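Local coordinates for protein alginate lyase (Aplysia kurodai, PDB 5GMT) that cleaves alginate as a polysaccharide lyase of family 14, with specificity for polymannuronate, at residues D148-A153 with G176-R181; R166-A171 with Q222-N227; G117-E122 with N235-R240; Y154-Q159 with M231-S236. All blocks are in the same frame, centred on the assembly; numbering follows the deposited sequence.

Contact 1 (D148-A153 with G176-R181); sequences DGELYA and GQSLGR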
loop_
_atom_site.group_PDB
_atom_site.type_symbol
_atom_site.label_atom_id
_atom_site.label_comp_id
_atom_site.label_asym_id
_atom_site.label_seq_id
_atom_site.Cartn_x
_atom_site.Cartn_y
_atom_site.Cartn_z
ATOM N N ASP A 148 -5.034 0.895 14.266
ATOM C CA ASP A 148 -3.591 1.148 14.261
ATOM C C ASP A 148 -3.022 0.884 12.857
ATOM O O ASP A 148 -3.384 -0.091 12.221
ATOM C CB ASP A 148 -2.867 0.263 15.280
ATOM C CG ASP A 148 -2.944 0.808 16.698
ATOM O OD1 ASP A 148 -3.157 2.026 16.866
ATOM O OD2 ASP A 148 -2.779 0.004 17.642
ATOM N N GLY A 149 -2.138 1.752 12.384
ATOM C CA GLY A 149 -1.530 1.550 11.080
ATOM C C GLY A 149 -0.096 1.064 11.146
ATOM O O GLY A 149 0.560 1.156 12.184
ATOM N N GLU A 150 0.401 0.563 10.020
ATOM C CA GLU A 150 1.788 0.135 9.931
ATOM C C GLU A 150 2.239 0.135 8.485
ATOM O O GLU A 150 1.413 0.131 7.566
ATOM C CB GLU A 150 1.960 -1.268 10.524
ATOM C CG GLU A 150 1.418 -2.363 9.613
ATOM C CD GLU A 150 1.456 -3.751 10.248
ATOM O OE1 GLU A 150 1.200 -3.876 11.463
ATOM O OE2 GLU A 150 1.751 -4.724 9.535
ATOM N N LEU A 151 3.553 0.143 8.297
ATOM C CA LEU A 151 4.169 -0.254 7.031
ATOM C C LEU A 151 4.243 -1.779 7.026
ATOM O O LEU A 151 4.691 -2.362 7.994
ATOM C CB LEU A 151 5.564 0.363 6.879
ATOM C CG LEU A 151 6.473 -0.222 5.795
ATOM C CD1 LEU A 151 5.834 -0.033 4.441
ATOM C CD2 LEU A 151 7.861 0.414 5.813
ATOM N N TYR A 152 3.779 -2.425 5.957
ATOM C CA TYR A 152 3.755 -3.882 5.899
ATOM C C TYR A 152 4.643 -4.328 4.757
ATOM O O TYR A 152 4.207 -4.380 3.603
ATOM C CB TYR A 152 2.337 -4.396 5.715
ATOM C CG TYR A 152 2.207 -5.899 5.743
ATOM C CD1 TYR A 152 2.564 -6.624 6.873
ATOM C CD2 TYR A 152 1.694 -6.591 4.648
ATOM C CE1 TYR A 152 2.433 -8.009 6.908
ATOM C CE2 TYR A 152 1.550 -7.984 4.675
ATOM C CZ TYR A 152 1.924 -8.679 5.812
ATOM O OH TYR A 152 1.791 -10.054 5.854
ATOM N N ALA A 153 5.890 -4.640 5.095
ATOM C CA ALA A 153 6.952 -4.727 4.102
ATOM C C ALA A 153 7.363 -6.157 3.762
ATOM O O ALA A 153 7.674 -6.955 4.648
ATOM C CB ALA A 153 8.168 -3.944 4.590
ATOM N N GLY A 176 4.773 -10.513 5.680
ATOM C CA GLY A 176 5.392 -9.201 5.690
ATOM C C GLY A 176 5.919 -8.789 7.052
ATOM O O GLY A 176 5.473 -9.308 8.080
ATOM N N GLN A 177 6.885 -7.870 7.057
ATOM C CA GLN A 177 7.386 -7.288 8.296
ATOM C C GLN A 177 6.497 -6.115 8.688
ATOM O O GLN A 177 6.140 -5.300 7.841
ATOM C CB GLN A 177 8.841 -6.830 8.133
ATOM C CG GLN A 177 9.720 -7.826 7.399
ATOM C CD GLN A 177 9.730 -9.174 8.090
ATOM O OE1 GLN A 177 9.959 -9.257 9.299
ATOM N NE2 GLN A 177 9.448 -10.226 7.337
ATOM N N SER A 178 6.115 -6.036 9.956
ATOM C CA SER A 178 5.328 -4.898 10.430
ATOM C C SER A 178 6.270 -3.834 10.957
ATOM O O SER A 178 6.984 -4.065 11.934
ATOM C CB SER A 178 4.336 -5.317 11.519
ATOM O OG SER A 178 3.362 -6.188 10.980
ATOM N N LEU A 179 6.275 -2.679 10.299
ATOM C CA LEU A 179 7.128 -1.562 10.716
ATOM C C LEU A 179 6.288 -0.380 11.174
ATOM O O LEU A 179 5.399 0.090 10.451
ATOM C CB LEU A 179 8.049 -1.133 9.572
ATOM C CG LEU A 179 9.172 -2.151 9.342
ATOM C CD1 LEU A 179 9.167 -2.588 7.893
ATOM C CD2 LEU A 179 10.516 -1.564 9.708
ATOM N N GLY A 180 6.570 0.087 12.384
ATOM C CA GLY A 180 5.930 1.275 12.905
ATOM C C GLY A 180 4.486 1.095 13.327
ATOM O O GLY A 180 3.738 2.067 13.351
ATOM N N ARG A 181 4.086 -0.128 13.657
ATOM C CA ARG A 181 2.691 -0.383 14.007
ATOM C C ARG A 181 2.270 0.480 15.184
ATOM O O ARG A 181 2.939 0.513 16.222
ATOM C CB ARG A 181 2.455 -1.862 14.321
ATOM C CG ARG A 181 0.977 -2.228 14.506
ATOM C CD ARG A 181 0.812 -3.658 15.017
ATOM N NE ARG A 181 1.308 -4.654 14.067
ATOM C CZ ARG A 181 1.325 -5.962 14.310
ATOM N NH1 ARG A 181 0.882 -6.421 15.476
ATOM N NH2 ARG A 181 1.794 -6.809 13.406
#

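Contact 2 (R166-A171 with Q222-N227); sequences RDDVIA and QCYTAN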
loop_
_atom_site.group_PDB
_atom_site.type_symbol
_atom_site.label_atom_id
_atom_site.label_comp_id
_atom_site.label_asym_id
_atom_site.label_seq_id
_atom_site.Cartn_x
_atom_site.Cartn_y
_atom_site.Cartn_z
ATOM N N ARG A 166 14.446 -4.535 16.634
ATOM C CA ARG A 166 14.174 -3.103 16.598
ATOM C C ARG A 166 12.853 -2.790 17.271
ATOM O O ARG A 166 11.891 -3.553 17.158
ATOM C CB ARG A 166 14.161 -2.590 15.155
ATOM C CG ARG A 166 15.552 -2.429 14.565
ATOM C CD ARG A 166 15.536 -2.244 13.053
ATOM N NE ARG A 166 14.652 -1.156 12.641
ATOM C CZ ARG A 166 14.749 -0.508 11.488
ATOM N NH1 ARG A 166 15.710 -0.815 10.620
ATOM N NH2 ARG A 166 13.887 0.459 11.208
ATOM N N ASP A 167 12.813 -1.665 17.974
ATOM C CA ASP A 167 11.595 -1.237 18.649
ATOM C C ASP A 167 10.449 -0.991 17.649
ATOM O O ASP A 167 9.274 -1.163 17.988
ATOM C CB ASP A 167 11.874 0.020 19.476
ATOM C CG ASP A 167 10.845 0.246 20.562
ATOM O OD1 ASP A 167 10.260 -0.748 21.046
ATOM O OD2 ASP A 167 10.629 1.418 20.943
ATOM N N ASP A 168 10.788 -0.614 16.419
ATOM C CA ASP A 168 9.751 -0.305 15.432
ATOM C C ASP A 168 9.424 -1.500 14.542
ATOM O O ASP A 168 8.722 -1.352 13.550
ATOM C CB ASP A 168 10.159 0.901 14.573
ATOM C CG ASP A 168 11.390 0.631 13.711
ATOM O OD1 ASP A 168 12.179 -0.264 14.063
ATOM O OD2 ASP A 168 11.563 1.324 12.678
ATOM N N VAL A 169 9.913 -2.689 14.909
ATOM C CA VAL A 169 9.732 -3.879 14.071
ATOM C C VAL A 169 9.004 -5.002 14.794
ATOM O O VAL A 169 9.370 -5.383 15.901
ATOM C CB VAL A 169 11.091 -4.440 13.559
ATOM C CG1 VAL A 169 10.922 -5.863 12.999
ATOM C CG2 VAL A 169 11.690 -3.524 12.509
ATOM N N ILE A 170 7.950 -5.500 14.161
ATOM C CA ILE A 170 7.346 -6.764 14.538
ATOM C C ILE A 170 7.552 -7.697 13.351
ATOM O O ILE A 170 6.850 -7.614 12.338
ATOM C CB ILE A 170 5.862 -6.611 14.889
ATOM C CG1 ILE A 170 5.707 -5.714 16.122
ATOM C CG2 ILE A 170 5.226 -7.990 15.140
ATOM C CD1 ILE A 170 4.294 -5.269 16.384
ATOM N N ALA A 171 8.549 -8.565 13.479
ATOM C CA ALA A 171 9.038 -9.365 12.362
ATOM C C ALA A 171 8.178 -10.592 12.104
ATOM O O ALA A 171 7.431 -11.045 12.978
ATOM C CB ALA A 171 10.492 -9.785 12.615
ATOM N N GLN A 222 0.313 12.475 11.688
ATOM C CA GLN A 222 1.244 11.591 12.387
ATOM C C GLN A 222 2.166 10.920 11.374
ATOM O O GLN A 222 1.698 10.338 10.398
ATOM C CB GLN A 222 0.495 10.544 13.217
ATOM C CG GLN A 222 -0.134 11.139 14.479
ATOM C CD GLN A 222 -0.534 10.102 15.508
ATOM O OE1 GLN A 222 -1.213 9.122 15.197
ATOM N NE2 GLN A 222 -0.115 10.318 16.751
ATOM N N CYS A 223 3.474 11.012 11.596
ATOM C CA CYS A 223 4.413 10.432 10.645
ATOM C C CYS A 223 5.269 9.387 11.322
ATOM O O CYS A 223 5.514 9.455 12.527
ATOM C CB CYS A 223 5.312 11.500 10.029
ATOM S SG CYS A 223 4.470 12.772 9.075
ATOM N N TYR A 224 5.726 8.423 10.532
ATOM C CA TYR A 224 6.670 7.419 10.999
ATOM C C TYR A 224 7.740 7.234 9.947
ATOM O O TYR A 224 7.420 7.095 8.770
ATOM C CB TYR A 224 5.970 6.091 11.268
ATOM C CG TYR A 224 6.905 4.909 11.232
ATOM C CD1 TYR A 224 7.915 4.772 12.175
ATOM C CD2 TYR A 224 6.778 3.925 10.255
ATOM C CE1 TYR A 224 8.779 3.689 12.148
ATOM C CE2 TYR A 224 7.635 2.843 10.219
ATOM C CZ TYR A 224 8.633 2.729 11.168
ATOM O OH TYR A 224 9.482 1.651 11.123
ATOM N N THR A 225 9.003 7.244 10.360
ATOM C CA THR A 225 10.080 6.966 9.421
ATOM C C THR A 225 10.760 5.648 9.759
ATOM O O THR A 225 11.325 5.493 10.834
ATOM C CB THR A 225 11.122 8.086 9.395
ATOM O OG1 THR A 225 10.517 9.290 8.892
ATOM C CG2 THR A 225 12.281 7.699 8.491
ATOM N N ALA A 226 10.669 4.696 8.836
ATOM C CA ALA A 226 11.443 3.462 8.915
ATOM C C ALA A 226 12.786 3.665 8.227
ATOM O O ALA A 226 12.848 3.746 7.006
ATOM C CB ALA A 226 10.687 2.306 8.258
ATOM N N ASN A 227 13.874 3.755 8.972
ATOM C CA ASN A 227 15.123 3.874 8.244
ATOM C C ASN A 227 15.975 2.629 8.381
ATOM O O ASN A 227 15.532 1.628 8.957
ATOM C CB ASN A 227 15.888 5.130 8.654
ATOM C CG ASN A 227 16.146 5.215 10.112
ATOM O OD1 ASN A 227 16.411 4.207 10.782
ATOM N ND2 ASN A 227 16.074 6.440 10.638
HETATM O O HOH W 1 13.181 3.628 11.999
#

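Contact 3 (G117-E122 with N235-R240); sequences GGENGE and NSHHLR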
loop_
_atom_site.group_PDB
_atom_site.type_symbol
_atom_site.label_atom_id
_atom_site.label_comp_id
_atom_site.label_asym_id
_atom_site.label_seq_id
_atom_site.Cartn_x
_atom_site.Cartn_y
_atom_site.Cartn_z
ATOM N N GLY A 117 8.480 -2.503 -6.029
ATOM C CA GLY A 117 9.495 -2.455 -7.060
ATOM C C GLY A 117 10.235 -3.775 -7.179
ATOM O O GLY A 117 9.815 -4.795 -6.627
ATOM N N GLY A 118 11.338 -3.752 -7.911
ATOM C CA GLY A 118 12.125 -4.948 -8.129
ATOM C C GLY A 118 12.520 -5.024 -9.586
ATOM O O GLY A 118 12.879 -4.013 -10.190
ATOM N N GLU A 119 12.444 -6.228 -10.140
ATOM C CA GLU A 119 12.733 -6.459 -11.551
ATOM C C GLU A 119 11.787 -5.687 -12.487
ATOM O O GLU A 119 10.726 -5.211 -12.078
ATOM C CB GLU A 119 12.663 -7.960 -11.851
ATOM C CG GLU A 119 13.702 -8.802 -11.096
ATOM C CD GLU A 119 13.533 -10.295 -11.328
ATOM O OE1 GLU A 119 14.369 -11.079 -10.820
ATOM O OE2 GLU A 119 12.558 -10.686 -12.011
ATOM N N ASN A 120 12.172 -5.558 -13.751
ATOM C CA ASN A 120 11.362 -4.790 -14.688
ATOM C C ASN A 120 10.098 -5.537 -15.131
ATOM O O ASN A 120 9.156 -4.933 -15.649
ATOM C CB ASN A 120 12.186 -4.397 -15.915
ATOM C CG ASN A 120 11.484 -3.359 -16.769
ATOM O OD1 ASN A 120 10.885 -2.423 -16.252
ATOM N ND2 ASN A 120 11.528 -3.541 -18.078
ATOM N N GLY A 121 10.062 -6.841 -14.899
ATOM C CA GLY A 121 8.978 -7.665 -15.408
ATOM C C GLY A 121 8.147 -8.342 -14.341
ATOM O O GLY A 121 7.929 -7.774 -13.267
ATOM N N GLU A 122 7.695 -9.565 -14.631
ATOM C CA GLU A 122 6.787 -10.296 -13.740
ATOM C C GLU A 122 7.365 -10.520 -12.351
ATOM O O GLU A 122 6.616 -10.656 -11.385
ATOM C CB GLU A 122 6.419 -11.652 -14.349
ATOM C CG GLU A 122 5.405 -11.566 -15.453
ATOM C CD GLU A 122 4.080 -11.022 -14.969
ATOM O OE1 GLU A 122 3.558 -11.543 -13.960
ATOM O OE2 GLU A 122 3.566 -10.071 -15.585
ATOM N N ASN A 235 21.478 -3.894 -8.521
ATOM C CA ASN A 235 21.237 -2.556 -9.027
ATOM C C ASN A 235 20.195 -2.475 -10.124
ATOM O O ASN A 235 19.842 -1.390 -10.547
ATOM C CB ASN A 235 22.544 -1.949 -9.537
ATOM C CG ASN A 235 23.364 -1.350 -8.427
ATOM O OD1 ASN A 235 23.009 -0.305 -7.881
ATOM N ND2 ASN A 235 24.464 -2.014 -8.069
ATOM N N SER A 236 19.716 -3.616 -10.611
ATOM C CA SER A 236 18.736 -3.575 -11.674
ATOM C C SER A 236 17.329 -3.390 -11.110
ATOM O O SER A 236 16.396 -3.162 -11.880
ATOM C CB SER A 236 18.792 -4.847 -12.520
ATOM O OG SER A 236 18.524 -5.987 -11.714
ATOM N N HIS A 237 17.185 -3.509 -9.784
ATOM C CA HIS A 237 15.884 -3.302 -9.116
ATOM C C HIS A 237 15.612 -1.822 -8.868
ATOM O O HIS A 237 16.493 -1.083 -8.403
ATOM C CB HIS A 237 15.818 -4.042 -7.771
ATOM C CG HIS A 237 15.796 -5.532 -7.896
ATOM N ND1 HIS A 237 15.586 -6.365 -6.816
ATOM C CD2 HIS A 237 15.963 -6.340 -8.970
ATOM C CE1 HIS A 237 15.617 -7.621 -7.221
ATOM N NE2 HIS A 237 15.854 -7.636 -8.520
ATOM N N HIS A 238 14.384 -1.392 -9.158
ATOM C CA HIS A 238 13.968 -0.012 -8.916
ATOM C C HIS A 238 12.505 0.038 -8.489
ATOM O O HIS A 238 11.815 -0.975 -8.501
ATOM C CB HIS A 238 14.176 0.843 -10.169
ATOM C CG HIS A 238 15.581 0.808 -10.687
ATOM N ND1 HIS A 238 16.603 1.541 -10.118
ATOM C CD2 HIS A 238 16.137 0.118 -11.712
ATOM C CE1 HIS A 238 17.726 1.310 -10.778
ATOM N NE2 HIS A 238 17.468 0.452 -11.751
ATOM N N LEU A 239 12.037 1.216 -8.098
ATOM C CA LEU A 239 10.623 1.377 -7.764
ATOM C C LEU A 239 9.827 1.357 -9.055
ATOM O O LEU A 239 10.253 1.949 -10.046
ATOM C CB LEU A 239 10.394 2.675 -6.993
ATOM C CG LEU A 239 10.811 2.599 -5.527
ATOM C CD1 LEU A 239 11.220 3.979 -5.012
ATOM C CD2 LEU A 239 9.665 2.021 -4.699
ATOM N N ARG A 240 8.679 0.678 -9.048
ATOM C CA ARG A 240 7.913 0.485 -10.278
ATOM C C ARG A 240 6.559 1.185 -10.265
ATOM O O ARG A 240 6.019 1.516 -11.320
ATOM C CB ARG A 240 7.711 -1.011 -10.535
ATOM C CG ARG A 240 9.019 -1.811 -10.686
ATOM C CD ARG A 240 9.824 -1.339 -11.903
ATOM N NE ARG A 240 11.107 -2.035 -11.990
ATOM C CZ ARG A 240 12.147 -1.604 -12.696
ATOM N NH1 ARG A 240 12.055 -0.481 -13.404
ATOM N NH2 ARG A 240 13.284 -2.289 -12.680
HETATM O O HOH W 2 16.111 -10.434 -9.218
HETATM O O HOH W 3 15.233 -4.886 -13.958
#

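Contact 4 (Y154-Q159 with M231-S236); sequences YIPTNQ and MRNTNS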
loop_
_atom_site.group_PDB
_atom_site.type_symbol
_atom_site.label_atom_id
_atom_site.label_comp_id
_atom_site.label_asym_id
_atom_site.label_seq_id
_atom_site.Cartn_x
_atom_site.Cartn_y
_atom_site.Cartn_z
ATOM N N TYR A 154 7.342 -6.463 2.469
ATOM C CA TYR A 154 8.044 -7.623 1.936
ATOM C C TYR A 154 9.391 -7.133 1.423
ATOM O O TYR A 154 9.468 -6.455 0.405
ATOM C CB TYR A 154 7.239 -8.296 0.818
ATOM C CG TYR A 154 6.157 -9.213 1.326
ATOM C CD1 TYR A 154 5.082 -8.715 2.061
ATOM C CD2 TYR A 154 6.207 -10.577 1.074
ATOM C CE1 TYR A 154 4.091 -9.553 2.540
ATOM C CE2 TYR A 154 5.213 -11.428 1.547
ATOM C CZ TYR A 154 4.162 -10.912 2.270
ATOM O OH TYR A 154 3.172 -11.745 2.748
ATOM N N ILE A 155 10.455 -7.456 2.150
ATOM C CA ILE A 155 11.788 -6.979 1.815
ATOM C C ILE A 155 12.762 -8.151 1.979
ATOM O O ILE A 155 12.415 -9.151 2.585
ATOM C CB ILE A 155 12.190 -5.780 2.715
ATOM C CG1 ILE A 155 11.865 -6.093 4.173
ATOM C CG2 ILE A 155 11.438 -4.534 2.287
ATOM C CD1 ILE A 155 12.200 -4.939 5.162
ATOM N N PRO A 156 13.968 -8.046 1.404
ATOM C CA PRO A 156 14.935 -9.154 1.482
ATOM C C PRO A 156 15.237 -9.628 2.911
ATOM O O PRO A 156 15.143 -8.871 3.873
ATOM C CB PRO A 156 16.188 -8.561 0.830
ATOM C CG PRO A 156 15.645 -7.592 -0.172
ATOM C CD PRO A 156 14.408 -6.990 0.472
ATOM N N THR A 157 15.609 -10.895 3.049
ATOM C CA THR A 157 15.865 -11.424 4.380
ATOM C C THR A 157 17.138 -10.858 5.011
ATOM O O THR A 157 17.288 -10.888 6.224
ATOM C CB THR A 157 15.956 -12.969 4.361
ATOM O OG1 THR A 157 17.054 -13.375 3.543
ATOM C CG2 THR A 157 14.675 -13.564 3.794
ATOM N N ASN A 158 18.052 -10.329 4.202
ATOM C CA ASN A 158 19.312 -9.842 4.764
ATOM C C ASN A 158 19.229 -8.368 5.194
ATOM O O ASN A 158 19.825 -7.482 4.589
ATOM C CB ASN A 158 20.475 -10.060 3.781
ATOM C CG ASN A 158 20.286 -9.349 2.459
ATOM O OD1 ASN A 158 19.185 -9.290 1.921
ATOM N ND2 ASN A 158 21.380 -8.811 1.914
ATOM N N GLN A 159 18.498 -8.117 6.270
ATOM C CA GLN A 159 18.413 -6.773 6.815
ATOM C C GLN A 159 19.592 -6.530 7.748
ATOM O O GLN A 159 20.396 -7.430 7.984
ATOM C CB GLN A 159 17.084 -6.580 7.550
ATOM C CG GLN A 159 15.876 -6.723 6.649
ATOM C CD GLN A 159 15.843 -5.673 5.541
ATOM O OE1 GLN A 159 16.108 -4.490 5.775
ATOM N NE2 GLN A 159 15.525 -6.103 4.334
ATOM N N MET A 231 15.987 -2.846 0.498
ATOM C CA MET A 231 14.903 -3.238 -0.398
ATOM C C MET A 231 15.408 -4.126 -1.529
ATOM O O MET A 231 14.659 -4.927 -2.089
ATOM C CB MET A 231 14.212 -2.011 -1.002
ATOM C CG MET A 231 13.392 -1.193 -0.019
ATOM S SD MET A 231 14.450 -0.108 0.951
ATOM C CE MET A 231 13.253 1.155 1.434
ATOM N N ARG A 232 16.679 -3.967 -1.881
ATOM C CA ARG A 232 17.208 -4.670 -3.044
ATOM C C ARG A 232 18.660 -5.103 -2.823
ATOM O O ARG A 232 19.385 -4.499 -2.026
ATOM C CB ARG A 232 17.105 -3.779 -4.276
ATOM C CG ARG A 232 17.820 -2.457 -4.082
ATOM C CD ARG A 232 17.881 -1.622 -5.344
ATOM N NE ARG A 232 18.671 -0.415 -5.118
ATOM C CZ ARG A 232 19.120 0.376 -6.083
ATOM N NH1 ARG A 232 18.869 0.092 -7.354
ATOM N NH2 ARG A 232 19.841 1.446 -5.772
ATOM N N ASN A 233 19.075 -6.152 -3.529
ATOM C CA ASN A 233 20.469 -6.607 -3.460
ATOM C C ASN A 233 21.181 -6.485 -4.788
ATOM O O ASN A 233 22.354 -6.842 -4.908
ATOM C CB ASN A 233 20.555 -8.052 -2.968
ATOM C CG ASN A 233 20.362 -8.163 -1.472
ATOM O OD1 ASN A 233 21.177 -7.661 -0.692
ATOM N ND2 ASN A 233 19.288 -8.822 -1.062
ATOM N N THR A 234 20.482 -5.966 -5.785
ATOM C CA THR A 234 21.078 -5.798 -7.087
ATOM C C THR A 234 20.631 -4.473 -7.682
ATOM O O THR A 234 19.546 -3.981 -7.383
ATOM C CB THR A 234 20.721 -6.974 -8.030
ATOM O OG1 THR A 234 21.409 -6.822 -9.274
ATOM C CG2 THR A 234 19.223 -7.043 -8.283
ATOM N N ASN A 235 21.478 -3.894 -8.521
ATOM C CA ASN A 235 21.237 -2.556 -9.027
ATOM C C ASN A 235 20.195 -2.475 -10.124
ATOM O O ASN A 235 19.842 -1.390 -10.547
ATOM C CB ASN A 235 22.544 -1.949 -9.537
ATOM C CG ASN A 235 23.364 -1.350 -8.427
ATOM O OD1 ASN A 235 23.009 -0.305 -7.881
ATOM N ND2 ASN A 235 24.464 -2.014 -8.069
ATOM N N SER A 236 19.716 -3.616 -10.611
ATOM C CA SER A 236 18.736 -3.575 -11.674
ATOM C C SER A 236 17.329 -3.390 -11.110
ATOM O O SER A 236 16.396 -3.162 -11.880
ATOM C CB SER A 236 18.792 -4.847 -12.520
ATOM O OG SER A 236 18.524 -5.987 -11.714
#

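Contact 1 (D148-A153 with G176-R181)
Strands 149-153 and 177-179 run antiparallel as neighbours in one of the two sheets of the beta-jelly-roll sandwich expected for this concanavalin-clan family. Backbone pairing sets the register: L151 with L179 and A153 with Q177 form hydrogen-bonded pairs, and Y152 with S178 is the non-hydrogen-bonded pair between them. The bond from L179 N to L151 O, 2.8 Å long, is almost straight at 177°.

Apolar contacts occupy the face that carries L151, A153 and L179. The two leucine side chains run alongside each other in the same direction, and CD1 of L179 also rests on CB of A153 at 3.7 Å. From the other sheet, Y224 and A226 pack against L179.

Polar contacts gather around E150, whose extended chain carries its carboxylate to two partners. OE1 forms a salt bridge with NE of R181 at 2.7 Å, the two flat groups only 10° apart in tilt, while OE2 receives the hydroxyl OG of S178 from above the carboxylate plane at 2.6 Å. R181, bent at chi3, returns its NH2 to the same OG, closing a three-residue ring of bonds. A second arginine, R144, also bridges OE1, which probably keeps the carboxylate ionised.

The aromatic contact is Y152, with CG anti to the backbone N: one ring face lies over CA of G176, and its OH accepts a hydrogen bond from the backbone N of G176 at 3.0 Å.

Contact 2 (R166-A171 with Q222-N227)
OD2 of D168 is gripped twice, by NH2 of R166 and the hydroxyl of Y224, with a water nearby. The shorter of these bonds runs from Y224 OH to D168 OD2, 2.6 Å, and the phenol meets the oxygen from above the carboxylate plane, some 40° out of it. The tyrosine ring and the carboxylate are steeply inclined to each other, and OD2 sits at the ring edge, in plane.

R166 holds D168 side-on. Its NE goes to OD1 at 3.0 Å and its NH2 to OD2 at 2.9 Å, each acceptor using its syn lone pair, so the salt bridge is almost flat. That brace lies within a type I turn running from R166 to V169, closed by a bond from V169 N to R166 O. D168 keeps its CG in the crowded position between backbone N and carbonyl carbon (chi1 65°), which turns the carboxylate toward Y224.

In the sandwich this turn leads into the outermost strand 169-170 of one sheet, whereas strand 222-227 belongs to the other, so the polar cluster ties the two sheets together. The far end of the guanidinium does the same: NH1 and NH2 both point end-on at N227 O, each 3.0 Å from it. E160 gives NH1 a second, charged partner. The water near OD2, with more acceptors in reach than protons, also approaches T225 O and accepts from N227 N at 3.1 Å.

Contact 3 (G117-E122 with N235-R240)
The firm part of this contact is built on two glycines, and its loose part on two water bridges, one joining side chains, one backbone atoms. G117 and G118, at the end of one strand, pair antiparallel with L239 and H238. CA of G117 comes within 3.1 Å of H238 O, a closeness that depends on the bare backbone. G118 N donates to H238 O at 2.9 Å, and H238 N returns a longer bond to G118 O. The ring of H237 lies over the glycine, with CA of G118 above its face in a CH-pi contact 4.0 Å from the ring centroid. G118 O is the most heavily used acceptor: besides H238 N it takes both NE and NH2 of R240, which grip it side-on, the NH2 bond being 3.1 Å. A weak bond from the same NE reaches E119 O, and CA of N120 covers one face of the guanidinium while CB of H238 lies on the other. NH1 of R240 is held by S88 O.

Toward solvent the contact thins out. E119 extends alongside the H237 ring without a direct polar bond; instead a water joins E119 OE1 to H237 NE2, 2.9 Å from the latter. A second water bridges S236 O and, weakly, N120 N.

Within this antiparallel sheet of the beta sandwich, strand 238-247 runs between strands 76-81 and 110-118. Its ladder with 110-118 ends here, next to the backbone bond of R240 with F116, while G117 is already bonded to F137 of strand 136-143 on its other side.

Contact 4 (Y154-Q159 with M231-S236)
Two loops leaving strands of the beta sandwich meet here through N158 and N233, whose amides reach each other end to end in a cyclic pair of hydrogen bonds. N158 ND2 donates to N233 OD1 at 2.9 Å, and N233 ND2 donates back to N158 OD1 at 3.0 Å. Both bonds are nearly straight, each donor lies on a carbonyl lone pair, and the two amide planes are inclined by 34°, so each amide gives and takes one bond, which fixes the rotation of both.

Beside this pair, the ring of P156 packs on backbone and amide polar atoms: its CD sits 3.3 Å from M231 O, with CG close by on the same carbonyl, while its CB touches ND2 of N233 at 3.6 Å.

Further out, backbone shape and neighbouring loops hold these groups in place. N158 is the centre of an inverse gamma turn and takes the crowded chi1 position, 60°, with CG between backbone N and carbonyl carbon; its own carbonyl is held by R230. On the other loop, M231 N is bonded to N201, and R232 reaches N201 O and H237 O. Q159 folds back over its own loop, its NE2 donating to the lone pair of P156 O at 2.8 Å.

Along the chain the order is 117-122, 148-153, 154-159, 166-171, 176-181, 222-227, 231-236 and 235-240, so contact 3 encloses contacts 1 and 2 and ends on the same part of the chain as contact 4, while contact 1 crosses both contact 2 and contact 4. Contacts 1 and 2 are close neighbours, their centres about 7 Å apart, joined where strand 177-179 pairs with strand 169-170. Contacts 3 and 4, centres about 11 Å apart, share N235 and S236. Contacts 1 and 3 build different parts of the same eight-stranded sheet, about 22 Å apart between centres. Contact 2 joins that sheet's edge to the other sheet, and contact 4 ties the loops at the strand ends.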